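Local coordinates for NTF2-like Protein (Anabaena variabilis ATCC 29413, PDB 3DMC) that is of unknown function but belongs to the NTF2-like, SnoaL-type family, whose cone-shaped alpha+beta fold commonly encloses a pocket for small molecules, at residues 43-48 with 61-66; 12-17 with 90-95. One frame throughout, in Å; residues are numbered along the deposited sequence.

Contact 1: residues 43-48 with 61-66; sequences FWFPMG and KEFFTY
F63 of helix 57-69 packs against two phenylalanines of strand 41-45, with F43 over one face of its ring and F45 at its rim. The CE2/CZ side of the F43 ring lies against CB and CG of F63, CE2 coming 3.5 Å from F63 CG. The two planes are inclined at 34°, too oblique for either a stack or a T. The CB of F43 already points toward the helix, and its CG, set between the backbone N and the carbonyl carbon, then fixes where the ring lies on F63. Wholly apolar rings suit F43 and F63, both buried between strand and helix. The alternation of a beta strand puts F43 and F45 on one side and W44 on the other, where W44 makes a cation-pi contact with R108 of the second subunit. Strand and helix are joined here as in the NTF2-like fold, a curved sheet packed against helices. The far end of F63 meets F45 edge-to-face, its CZ 3.5 Å from F45 CD1 and the planes at 63°. With CG anti to the backbone N (chi1 -173°), F45 turns one face to the rim of F63, while P46 CD lies 3.3 Å above the opposite face.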
ATOM      1  N   PHE A  43     -12.900  -7.412  -2.522  1.00 11.17           N
ATOM      2  CA  PHE A  43     -11.531  -7.372  -1.966  1.00 12.63           C
ATOM      3  C   PHE A  43     -10.569  -7.849  -3.019  1.00 11.99           C
ATOM      4  O   PHE A  43     -10.857  -8.755  -3.796  1.00 14.90           O
ATOM      5  CB  PHE A  43     -11.360  -8.162  -0.659  1.00 13.88           C
ATOM      6  CG  PHE A  43     -11.652  -9.656  -0.757  1.00 15.08           C
ATOM      7  CD1 PHE A  43     -12.958 -10.130  -0.788  1.00 14.41           C
ATOM      8  CD2 PHE A  43     -10.640 -10.581  -0.772  1.00 19.28           C
ATOM      9  CE1 PHE A  43     -13.214 -11.491  -0.857  1.00 15.81           C
ATOM     10  CE2 PHE A  43     -10.904 -11.934  -0.853  1.00 17.18           C
ATOM     11  CZ  PHE A  43     -12.201 -12.377  -0.889  1.00 15.56           C
ATOM     12  N   TRP A  44      -9.422  -7.203  -3.035  1.00  8.68           N
ATOM     13  CA  TRP A  44      -8.344  -7.539  -3.983  1.00  8.72           C
ATOM     14  C   TRP A  44      -7.140  -8.074  -3.191  1.00  8.36           C
ATOM     15  O   TRP A  44      -6.734  -7.495  -2.186  1.00  9.64           O
ATOM     16  CB  TRP A  44      -7.917  -6.283  -4.759  1.00  8.15           C
ATOM     17  CG  TRP A  44      -7.935  -6.383  -6.240  1.00 11.56           C
ATOM     18  CD1 TRP A  44      -8.911  -5.916  -7.072  1.00 15.18           C
ATOM     19  CD2 TRP A  44      -6.923  -6.944  -7.086  1.00 13.48           C
ATOM     20  NE1 TRP A  44      -8.580  -6.172  -8.367  1.00 19.33           N
ATOM     21  CE2 TRP A  44      -7.367  -6.804  -8.412  1.00 15.62           C
ATOM     22  CE3 TRP A  44      -5.706  -7.576  -6.853  1.00 11.39           C
ATOM     23  CZ2 TRP A  44      -6.625  -7.257  -9.504  1.00 11.62           C
ATOM     24  CZ3 TRP A  44      -4.958  -8.025  -7.951  1.00 13.12           C
ATOM     25  CH2 TRP A  44      -5.441  -7.874  -9.259  1.00 15.27           C
ATOM     26  N   PHE A  45      -6.579  -9.173  -3.674  1.00 11.06           N
ATOM     27  CA  PHE A  45      -5.442  -9.832  -3.031  1.00 10.79           C
ATOM     28  C   PHE A  45      -4.380 -10.238  -4.087  1.00  8.81           C
ATOM     29  O   PHE A  45      -4.693 -10.500  -5.221  1.00 10.22           O
ATOM     30  CB  PHE A  45      -5.966 -11.008  -2.189  1.00 10.46           C
ATOM     31  CG  PHE A  45      -4.930 -11.682  -1.336  1.00 10.17           C
ATOM     32  CD1 PHE A  45      -4.629 -11.201  -0.073  1.00  9.68           C
ATOM     33  CD2 PHE A  45      -4.277 -12.824  -1.788  1.00  9.23           C
ATOM     34  CE1 PHE A  45      -3.685 -11.844   0.723  1.00  9.34           C
ATOM     35  CE2 PHE A  45      -3.334 -13.457  -1.002  1.00 12.62           C
ATOM     36  CZ  PHE A  45      -3.040 -12.972   0.252  1.00 12.03           C
ATOM     37  N   PRO A  46      -3.088 -10.237  -3.711  1.00  8.41           N
ATOM     38  CA  PRO A  46      -2.100 -10.274  -4.781  1.00  7.96           C
ATOM     39  C   PRO A  46      -1.871 -11.579  -5.496  1.00 10.34           C
ATOM     40  O   PRO A  46      -1.458 -11.570  -6.650  1.00 13.63           O
ATOM     41  CB  PRO A  46      -0.800  -9.849  -4.067  1.00 10.53           C
ATOM     42  CG  PRO A  46      -1.273  -9.092  -2.865  1.00 10.16           C
ATOM     43  CD  PRO A  46      -2.501  -9.804  -2.434  1.00  9.99           C
HETATM   44  N   MSE A  47      -2.111 -12.683  -4.804  1.00 10.70           N
HETATM   45  CA  MSE A  47      -1.719 -14.004  -5.314  1.00 12.79           C
HETATM   46  C   MSE A  47      -2.530 -15.147  -4.758  1.00 13.87           C
HETATM   47  O   MSE A  47      -3.227 -15.046  -3.754  1.00 12.21           O
HETATM   48  CB  MSE A  47      -0.217 -14.276  -5.058  1.00 12.79           C
HETATM   49  CG  MSE A  47       0.155 -14.477  -3.622  1.00 16.29           C
HETATM   50 SE   MSE A  47       2.101 -14.823  -3.430  0.75 20.20          SE
HETATM   51  CE  MSE A  47       2.135 -16.659  -2.784  1.00 15.87           C
ATOM     52  N   GLY A  48      -2.377 -16.250  -5.453  1.00 14.84           N
ATOM     53  CA  GLY A  48      -2.877 -17.536  -5.034  1.00 16.83           C
ATOM     54  C   GLY A  48      -4.328 -17.678  -5.356  1.00 14.67           C
ATOM     55  O   GLY A  48      -4.824 -17.065  -6.292  1.00 14.30           O
ATOM     56  N   LYS A  61     -15.638 -14.308   3.787  1.00 14.03           N
ATOM     57  CA  LYS A  61     -15.510 -15.255   4.906  1.00 15.12           C
ATOM     58  C   LYS A  61     -14.547 -16.397   4.588  1.00 14.90           C
ATOM     59  O   LYS A  61     -13.715 -16.810   5.407  1.00 14.26           O
ATOM     60  CB  LYS A  61     -16.869 -15.834   5.315  1.00 17.07           C
ATOM     61  CG  LYS A  61     -16.735 -16.678   6.548  1.00 18.98           C
ATOM     62  CD  LYS A  61     -18.038 -16.892   7.280  1.00 24.82           C
ATOM     63  CE  LYS A  61     -17.807 -17.743   8.531  1.00 26.68           C
ATOM     64  NZ  LYS A  61     -19.009 -18.555   8.893  1.00 30.23           N
ATOM     65  N   GLU A  62     -14.637 -16.888   3.369  1.00 13.55           N
ATOM     66  CA  GLU A  62     -13.758 -17.978   2.946  1.00 15.45           C
ATOM     67  C   GLU A  62     -12.314 -17.496   3.068  1.00 13.98           C
ATOM     68  O   GLU A  62     -11.454 -18.151   3.645  1.00 15.15           O
ATOM     69  CB  GLU A  62     -14.055 -18.394   1.521  1.00 18.00           C
ATOM     70  CG  GLU A  62     -15.479 -18.922   1.372  1.00 26.81           C
ATOM     71  CD  GLU A  62     -15.848 -19.304  -0.053  1.00 32.35           C
ATOM     72  OE1 GLU A  62     -14.998 -19.186  -0.968  1.00 36.05           O
ATOM     73  OE2 GLU A  62     -17.007 -19.727  -0.242  1.00 43.74           O
ATOM     74  N   PHE A  63     -12.090 -16.332   2.486  1.00 13.64           N
ATOM     75  CA  PHE A  63     -10.747 -15.718   2.481  1.00 12.13           C
ATOM     76  C   PHE A  63     -10.173 -15.558   3.909  1.00 12.09           C
ATOM     77  O   PHE A  63      -9.035 -15.992   4.246  1.00 13.14           O
ATOM     78  CB  PHE A  63     -10.799 -14.357   1.792  1.00 12.00           C
ATOM     79  CG  PHE A  63      -9.522 -13.609   1.893  1.00 12.94           C
ATOM     80  CD1 PHE A  63      -8.389 -14.086   1.274  1.00 17.22           C
ATOM     81  CD2 PHE A  63      -9.443 -12.440   2.648  1.00 17.59           C
ATOM     82  CE1 PHE A  63      -7.193 -13.400   1.362  1.00 17.53           C
ATOM     83  CE2 PHE A  63      -8.227 -11.753   2.756  1.00 10.67           C
ATOM     84  CZ  PHE A  63      -7.113 -12.239   2.093  1.00 18.44           C
ATOM     85  N   PHE A  64     -10.963 -14.944   4.782  1.00 11.63           N
ATOM     86  CA  PHE A  64     -10.432 -14.620   6.125  1.00 12.54           C
ATOM     87  C   PHE A  64     -10.216 -15.901   6.952  1.00 12.56           C
ATOM     88  O   PHE A  64      -9.268 -16.020   7.721  1.00 12.48           O
ATOM     89  CB  PHE A  64     -11.319 -13.575   6.801  1.00 13.35           C
ATOM     90  CG  PHE A  64     -11.142 -12.211   6.212  1.00 15.40           C
ATOM     91  CD1 PHE A  64      -9.896 -11.595   6.254  1.00 10.62           C
ATOM     92  CD2 PHE A  64     -12.174 -11.557   5.583  1.00 18.27           C
ATOM     93  CE1 PHE A  64      -9.702 -10.320   5.700  1.00 11.05           C
ATOM     94  CE2 PHE A  64     -11.972 -10.293   5.020  1.00 17.65           C
ATOM     95  CZ  PHE A  64     -10.728  -9.686   5.084  1.00 16.57           C
ATOM     96  N   THR A  65     -11.097 -16.872   6.743  1.00 12.52           N
ATOM     97  CA  THR A  65     -10.929 -18.178   7.366  1.00 15.56           C
ATOM     98  C   THR A  65      -9.639 -18.853   6.901  1.00 16.01           C
ATOM     99  O   THR A  65      -8.896 -19.456   7.680  1.00 19.91           O
ATOM    100  CB  THR A  65     -12.123 -19.101   7.073  1.00 13.64           C
ATOM    101  OG1 THR A  65     -13.312 -18.500   7.600  1.00 16.57           O
ATOM    102  CG2 THR A  65     -11.904 -20.444   7.690  1.00 17.91           C
ATOM    103  N   TYR A  66      -9.379 -18.674   5.621  1.00 16.36           N
ATOM    104  CA  TYR A  66      -8.207 -19.229   4.949  1.00 15.56           C
ATOM    105  C   TYR A  66      -6.961 -18.592   5.509  1.00 18.87           C
ATOM    106  O   TYR A  66      -5.956 -19.250   5.749  1.00 19.15           O
ATOM    107  CB  TYR A  66      -8.294 -18.995   3.433  1.00 17.22           C
ATOM    108  CG  TYR A  66      -7.021 -19.341   2.691  1.00 22.45           C
ATOM    109  CD1 TYR A  66      -6.574 -20.658   2.627  1.00 28.48           C
ATOM    110  CD2 TYR A  66      -6.264 -18.361   2.058  1.00 25.26           C
ATOM    111  CE1 TYR A  66      -5.408 -20.995   1.959  1.00 32.19           C
ATOM    112  CE2 TYR A  66      -5.100 -18.687   1.374  1.00 27.42           C
ATOM    113  CZ  TYR A  66      -4.674 -20.006   1.331  1.00 35.21           C
ATOM    114  OH  TYR A  66      -3.511 -20.353   0.666  1.00 35.99           O
TER

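Contact 2: residues 12-17 with 90-95; sequences KVAHQG and VVFEFR
V90 and F92 of strand 89-100 pack against A14 and H15 on helix 9-27, the N-terminal helix that lies in the concave face of the curved sheet in this NTF2-like, SnoaL-type fold. The helix and strand segments run in broadly the same direction, their axes 40° apart and 9.2 Å at closest approach. V90 comes first and faces the helix: its CG2 is only 3.2 Å from A14 CB, tighter than ordinary van der Waals contact. With CG1 anti to the backbone N (chi1 -171°), V90 places CG2 beside its own N, and it is this branch that presses most closely on the alanine. Alanine fits the spot because a single methyl lets the helix come close to the strand, while the branched valine suits an extended backbone and brings CG2 onto that methyl. V91 points to the other face of the sheet. F92 returns to the helix side and reaches two consecutive residues with the end of its ring. Its CZ lies 3.6 Å from A14 O and 3.9 Å from A14 CB, so the ring end meets the carbonyl oxygen as well as the methyl; F18, a little farther along the same helix, stacks on F92. E93 again faces the partner chain, forming a salt bridge with R124 and hydrogen bonds with Y126 and S112, all of the second subunit, so its buried carboxylate is well satisfied. Histidine suits the partly exposed margin, since its flat ring can lie against an aromatic edge while remaining polar: H15 presents its face to the edge of F92 in a T-shaped (edge-to-face) pair, the planes at 90°, with F92 CE2 4.0 Å from H15 ND1.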
ATOM      1  N   LYS A  12     -13.085   7.320  11.255  1.00 13.30           N
ATOM      2  CA  LYS A  12     -13.701   6.657  12.378  1.00 12.30           C
ATOM      3  C   LYS A  12     -14.065   5.213  12.042  1.00 14.11           C
ATOM      4  O   LYS A  12     -13.677   4.260  12.723  1.00 12.36           O
ATOM      5  CB  LYS A  12     -14.940   7.420  12.854  1.00 15.29           C
ATOM      6  CG  LYS A  12     -15.509   6.841  14.138  1.00 21.53           C
ATOM      7  CD  LYS A  12     -16.464   7.821  14.807  1.00 33.25           C
ATOM      8  CE  LYS A  12     -17.188   7.180  15.982  1.00 32.81           C
ATOM      9  NZ  LYS A  12     -18.112   6.117  15.506  1.00 39.78           N
ATOM     10  N   VAL A  13     -14.802   5.068  10.953  1.00 12.56           N
ATOM     11  CA  VAL A  13     -15.294   3.754  10.523  1.00 13.63           C
ATOM     12  C   VAL A  13     -14.120   2.842  10.157  1.00  9.02           C
ATOM     13  O   VAL A  13     -14.077   1.683  10.559  1.00  8.89           O
ATOM     14  CB  VAL A  13     -16.308   3.871   9.362  1.00 12.75           C
ATOM     15  CG1 VAL A  13     -16.623   2.497   8.753  1.00 12.24           C
ATOM     16  CG2 VAL A  13     -17.558   4.536   9.867  1.00 17.16           C
ATOM     17  N   ALA A  14     -13.176   3.365   9.394  1.00 10.10           N
ATOM     18  CA  ALA A  14     -11.976   2.555   8.998  1.00 10.43           C
ATOM     19  C   ALA A  14     -11.229   2.063  10.240  1.00 11.97           C
ATOM     20  O   ALA A  14     -10.799   0.889  10.317  1.00 10.99           O
ATOM     21  CB  ALA A  14     -11.012   3.352   8.070  1.00 11.80           C
ATOM     22  N   HIS A  15     -11.056   2.962  11.199  1.00 13.09           N
ATOM     23  CA  HIS A  15     -10.325   2.581  12.422  1.00 13.16           C
ATOM     24  C   HIS A  15     -11.079   1.485  13.147  1.00 13.12           C
ATOM     25  O   HIS A  15     -10.472   0.583  13.735  1.00 14.04           O
ATOM     26  CB  HIS A  15     -10.049   3.751  13.377  1.00 13.86           C
ATOM     27  CG  HIS A  15      -8.798   4.531  13.076  1.00 12.08           C
ATOM     28  ND1 HIS A  15      -7.534   4.060  13.359  1.00 12.29           N
ATOM     29  CD2 HIS A  15      -8.626   5.758  12.534  1.00 13.32           C
ATOM     30  CE1 HIS A  15      -6.638   4.962  12.992  1.00 15.10           C
ATOM     31  NE2 HIS A  15      -7.277   6.006  12.492  1.00 11.77           N
ATOM     32  N   GLN A  16     -12.403   1.545  13.128  1.00 13.37           N
ATOM     33  CA  GLN A  16     -13.178   0.499  13.804  1.00 13.64           C
ATOM     34  C   GLN A  16     -12.969  -0.801  13.063  1.00 13.49           C
ATOM     35  O   GLN A  16     -12.755  -1.840  13.658  1.00 11.78           O
ATOM     36  CB  GLN A  16     -14.667   0.820  13.887  1.00 18.56           C
ATOM     37  CG  GLN A  16     -15.450  -0.249  14.641  1.00 24.05           C
ATOM     38  CD  GLN A  16     -14.968  -0.412  16.087  1.00 26.08           C
ATOM     39  OE1 GLN A  16     -14.259  -1.373  16.432  1.00 28.19           O
ATOM     40  NE2 GLN A  16     -15.332   0.544  16.927  1.00 30.33           N
ATOM     41  N   GLY A  17     -13.028  -0.737  11.748  1.00 12.46           N
ATOM     42  CA  GLY A  17     -12.728  -1.909  10.907  1.00 13.56           C
ATOM     43  C   GLY A  17     -11.362  -2.493  11.186  1.00 10.34           C
ATOM     44  O   GLY A  17     -11.200  -3.733  11.249  1.00 12.49           O
ATOM     45  N   VAL A  90      -9.149   4.769   3.393  1.00  8.52           N
ATOM     46  CA  VAL A  90      -8.112   4.802   4.441  1.00  9.16           C
ATOM     47  C   VAL A  90      -7.130   3.684   4.190  1.00  8.69           C
ATOM     48  O   VAL A  90      -7.518   2.538   3.862  1.00  8.40           O
ATOM     49  CB  VAL A  90      -8.692   4.636   5.855  1.00  9.61           C
ATOM     50  CG1 VAL A  90      -7.608   4.891   6.850  1.00 12.40           C
ATOM     51  CG2 VAL A  90      -9.886   5.620   6.073  1.00  8.87           C
ATOM     52  N   VAL A  91      -5.853   4.017   4.316  1.00  8.13           N
ATOM     53  CA  VAL A  91      -4.790   3.006   4.159  1.00  8.49           C
ATOM     54  C   VAL A  91      -4.020   2.936   5.455  1.00  9.58           C
ATOM     55  O   VAL A  91      -3.677   3.960   6.061  1.00  8.50           O
ATOM     56  CB  VAL A  91      -3.766   3.353   3.030  1.00  9.15           C
ATOM     57  CG1 VAL A  91      -2.654   2.278   2.892  1.00  8.68           C
ATOM     58  CG2 VAL A  91      -4.443   3.562   1.672  1.00  5.92           C
ATOM     59  N   PHE A  92      -3.811   1.696   5.857  1.00  9.72           N
ATOM     60  CA  PHE A  92      -3.062   1.307   7.042  1.00  7.84           C
ATOM     61  C   PHE A  92      -1.787   0.617   6.580  1.00  8.32           C
ATOM     62  O   PHE A  92      -1.842  -0.423   5.959  1.00 11.10           O
ATOM     63  CB  PHE A  92      -3.912   0.334   7.872  1.00  9.55           C
ATOM     64  CG  PHE A  92      -5.170   0.939   8.404  1.00  9.33           C
ATOM     65  CD1 PHE A  92      -6.356   0.932   7.620  1.00  7.40           C
ATOM     66  CD2 PHE A  92      -5.210   1.505   9.672  1.00 11.40           C
ATOM     67  CE1 PHE A  92      -7.505   1.495   8.100  1.00 13.37           C
ATOM     68  CE2 PHE A  92      -6.381   2.063  10.148  1.00 11.41           C
ATOM     69  CZ  PHE A  92      -7.515   2.064   9.364  1.00 11.57           C
ATOM     70  N   GLU A  93      -0.648   1.211   6.926  1.00  7.20           N
ATOM     71  CA  GLU A  93       0.647   0.630   6.659  1.00  9.03           C
ATOM     72  C   GLU A  93       1.144   0.092   7.992  1.00 10.48           C
ATOM     73  O   GLU A  93       1.361   0.857   8.965  1.00  6.97           O
ATOM     74  CB  GLU A  93       1.643   1.652   6.117  1.00  8.77           C
ATOM     75  CG  GLU A  93       1.336   2.201   4.740  1.00  8.38           C
ATOM     76  CD  GLU A  93       2.344   3.249   4.321  1.00 10.18           C
ATOM     77  OE1 GLU A  93       3.564   2.900   4.302  1.00  8.00           O
ATOM     78  OE2 GLU A  93       1.915   4.391   4.021  1.00 10.73           O
ATOM     79  N   PHE A  94       1.338  -1.217   8.007  1.00  7.82           N
ATOM     80  CA  PHE A  94       1.674  -1.934   9.248  1.00  8.84           C
ATOM     81  C   PHE A  94       2.731  -3.043   9.089  1.00 10.78           C
ATOM     82  O   PHE A  94       3.116  -3.436   7.978  1.00  7.25           O
ATOM     83  CB  PHE A  94       0.409  -2.432   9.974  1.00 11.25           C
ATOM     84  CG  PHE A  94      -0.343  -3.516   9.243  1.00 11.00           C
ATOM     85  CD1 PHE A  94      -1.356  -3.218   8.338  1.00  9.94           C
ATOM     86  CD2 PHE A  94      -0.041  -4.851   9.470  1.00 12.31           C
ATOM     87  CE1 PHE A  94      -2.031  -4.227   7.685  1.00  9.40           C
ATOM     88  CE2 PHE A  94      -0.709  -5.849   8.814  1.00 10.52           C
ATOM     89  CZ  PHE A  94      -1.710  -5.545   7.915  1.00 11.69           C
ATOM     90  N   ARG A  95       3.205  -3.515  10.241  1.00  9.99           N
ATOM     91  CA  ARG A  95       4.180  -4.629  10.321  1.00  7.97           C
ATOM     92  C   ARG A  95       3.528  -5.718  11.133  1.00  8.47           C
ATOM     93  O   ARG A  95       2.859  -5.421  12.141  1.00  9.57           O
ATOM     94  CB  ARG A  95       5.513  -4.170  10.976  1.00  8.94           C
ATOM     95  CG  ARG A  95       6.322  -3.150  10.160  1.00 10.05           C
ATOM     96  CD  ARG A  95       7.397  -2.410  10.946  1.00 13.83           C
ATOM     97  NE  ARG A  95       8.305  -3.393  11.564  1.00 17.56           N
ATOM     98  CZ  ARG A  95       8.260  -3.757  12.851  1.00 21.76           C
ATOM     99  NH1 ARG A  95       7.370  -3.214  13.675  1.00 20.76           N
ATOM    100  NH2 ARG A  95       9.114  -4.673  13.321  1.00 19.40           N
TER

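Overall arrangement
Both contacts pack a helix against the same six-stranded mixed sheet, but on opposite sides of the chain's centre: their centres are 18 Å apart, and their nearest atoms come no closer than about 9 Å. Contact 1 joins elements close in sequence, strand 41-45 and helix 57-69, whereas contact 2 brings the N-terminal helix to strand 89-100 across 72 intervening residues, a span that contains all of contact 1. Both also adjoin the second subunit, through W44 and P46 in one and V91 and E93 in the other. No active site is established; an acetate ion, probably from crystallisation, lies about 5 Å from the side chain of F45 and may mark a pocket beside contact 1.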